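Long-range contact in peptidoglycan recognition protein 3 (Branchiostoma belcheri tsingtauense, PDB 4Z8I), which probably cleaves the bond between N-acetylmuramoyl and L-alanine in bacterial peptidoglycan as a zinc-dependent amidase, and carries a chitin-binding domain: residues 87-92 / 155-160. Residues are numbered along the deposited sequence; the frame is centred on the assembly and turned at random.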
loop_
_atom_site.group_PDB
_atom_site.type_symbol
_atom_site.label_atom_id
_atom_site.label_comp_id
_atom_site.label_asym_id
_atom_site.label_seq_id
_atom_site.Cartn_x
_atom_site.Cartn_y
_atom_site.Cartn_z
ATOM N N VAL A 87 10.335 -3.419 9.331
ATOM C CA VAL A 87 11.107 -2.654 8.361
ATOM C C VAL A 87 11.086 -1.153 8.666
ATOM O O VAL A 87 10.035 -0.586 8.976
ATOM C CB VAL A 87 10.618 -2.950 6.923
ATOM C CG1 VAL A 87 11.322 -2.075 5.908
ATOM C CG2 VAL A 87 10.804 -4.422 6.596
ATOM N N PRO A 88 12.264 -0.514 8.605
ATOM C CA PRO A 88 12.449 0.913 8.889
ATOM C C PRO A 88 11.812 1.824 7.852
ATOM O O PRO A 88 11.258 2.856 8.224
ATOM C CB PRO A 88 13.970 1.093 8.824
ATOM C CG PRO A 88 14.533 -0.256 9.004
ATOM C CD PRO A 88 13.549 -1.206 8.412
ATOM N N LYS A 89 11.895 1.465 6.574
ATOM C CA LYS A 89 11.507 2.408 5.529
ATOM C C LYS A 89 10.749 1.816 4.333
ATOM O O LYS A 89 10.829 0.623 4.059
ATOM C CB LYS A 89 12.733 3.202 5.071
ATOM C CG LYS A 89 14.001 2.381 4.921
ATOM C CD LYS A 89 15.251 3.257 4.981
ATOM C CE LYS A 89 15.686 3.515 6.410
ATOM N NZ LYS A 89 16.984 4.238 6.485
ATOM N N VAL A 90 10.005 2.669 3.633
ATOM C CA VAL A 90 9.215 2.250 2.476
ATOM C C VAL A 90 9.657 3.017 1.235
ATOM O O VAL A 90 9.699 4.251 1.245
ATOM C CB VAL A 90 7.712 2.503 2.704
ATOM C CG1 VAL A 90 6.904 2.011 1.518
ATOM C CG2 VAL A 90 7.247 1.819 3.972
ATOM N N VAL A 91 9.994 2.287 0.173
ATOM C CA VAL A 91 10.453 2.904 -1.069
ATOM C C VAL A 91 9.393 2.751 -2.155
ATOM O O VAL A 91 8.876 1.653 -2.378
ATOM C CB VAL A 91 11.787 2.293 -1.545
ATOM C CG1 VAL A 91 12.303 3.021 -2.768
ATOM C CG2 VAL A 91 12.816 2.356 -0.434
ATOM N N ILE A 92 9.066 3.854 -2.822
ATOM C CA ILE A 92 8.028 3.849 -3.847
ATOM C C ILE A 92 8.633 3.827 -5.250
ATOM O O ILE A 92 9.539 4.605 -5.560
ATOM C CB ILE A 92 7.096 5.066 -3.700
ATOM C CG1 ILE A 92 6.442 5.067 -2.318
ATOM C CG2 ILE A 92 6.034 5.068 -4.792
ATOM C CD1 ILE A 92 5.547 3.870 -2.063
ATOM N N ASN A 155 17.688 -2.223 0.107
ATOM C CA ASN A 155 16.960 -3.487 -0.037
ATOM C C ASN A 155 16.759 -4.262 1.269
ATOM O O ASN A 155 15.715 -4.873 1.482
ATOM C CB ASN A 155 17.645 -4.394 -1.063
ATOM C CG ASN A 155 17.343 -3.998 -2.491
ATOM O OD1 ASN A 155 16.337 -3.344 -2.767
ATOM N ND2 ASN A 155 18.210 -4.401 -3.412
ATOM N N THR A 156 17.763 -4.233 2.137
ATOM C CA THR A 156 17.699 -4.959 3.402
ATOM C C THR A 156 16.899 -4.216 4.468
ATOM O O THR A 156 16.586 -4.777 5.516
ATOM C CB THR A 156 19.108 -5.242 3.963
ATOM O OG1 THR A 156 19.746 -4.005 4.304
ATOM C CG2 THR A 156 19.952 -5.975 2.934
ATOM N N GLU A 157 16.569 -2.958 4.204
ATOM C CA GLU A 157 15.907 -2.137 5.211
ATOM C C GLU A 157 14.533 -1.657 4.769
ATOM O O GLU A 157 13.947 -0.786 5.410
ATOM C CB GLU A 157 16.764 -0.917 5.559
ATOM C CG GLU A 157 17.905 -1.182 6.524
ATOM C CD GLU A 157 18.599 0.099 6.956
ATOM O OE1 GLU A 157 18.649 0.369 8.175
ATOM O OE2 GLU A 157 19.092 0.836 6.074
ATOM N N SER A 158 14.009 -2.214 3.686
ATOM C CA SER A 158 12.796 -1.644 3.119
ATOM C C SER A 158 11.833 -2.633 2.486
ATOM O O SER A 158 12.175 -3.785 2.213
ATOM C CB SER A 158 13.155 -0.574 2.084
ATOM O OG SER A 158 13.729 -1.163 0.929
ATOM N N ILE A 159 10.617 -2.143 2.272
ATOM C CA ILE A 159 9.620 -2.801 1.448
ATOM C C ILE A 159 9.517 -1.994 0.155
ATOM O O ILE A 159 9.371 -0.772 0.194
ATOM C CB ILE A 159 8.251 -2.823 2.157
ATOM C CG1 ILE A 159 8.248 -3.857 3.286
ATOM C CG2 ILE A 159 7.132 -3.118 1.173
ATOM C CD1 ILE A 159 8.410 -5.287 2.807
ATOM N N GLY A 160 9.617 -2.666 -0.986
ATOM C CA GLY A 160 9.505 -1.990 -2.265
ATOM C C GLY A 160 8.119 -2.123 -2.866
ATOM O O GLY A 160 7.666 -3.232 -3.161
#
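K89 and S158, V90 and I159, and V91 and G160 pair in parallel register, joining strands 87-94 and 158-163 in the middle of the mixed beta sheet of the zinc amidase fold. Strand 197-201 continues the sheet beyond 87-94, and strand 130-132 beyond 158-163.

Three backbone hydrogen bonds form the ladder, running from K89 N to E157 O, from I159 N to K89 O, and from V91 N to I159 O; the last is the straightest, with 168° at the hydrogen. K89 O also receives a weaker CA-H...O contact from S158 CA at 3.1 Å.

Side chains pack on both faces. Beta-branched V90 and I159 suit extended backbone and share one face; before the corner at P88, CG2 of V87 comes to 4.2 Å from CG1 of I159. On the other face, V91 has CG1 anti to its backbone N (chi1 -175°), placing CG2 beside that N and 3.9 Å from CB of S158. S158 is small enough to sit beside V91, and its buried OG is satisfied by a hydrogen bond with V154 O. G160 brings no side chain to V91, whose own side chain lies about 6 Å from the zinc ion bound by H93, H202 and C210.

At the corner where the strand begins, the rigid ring of P88 crosses the side chain of E157 at about a right angle, CG 4.2 Å from its CB. An alanine here, lacking CG and CD, would probably open a gap beside E157 CB and set the corner freer to turn. At the partly exposed start of the ladder, long K89 reaches past E157 O, and its NZ stops 4.0 Å from OE2 of E157, too far for a salt bridge.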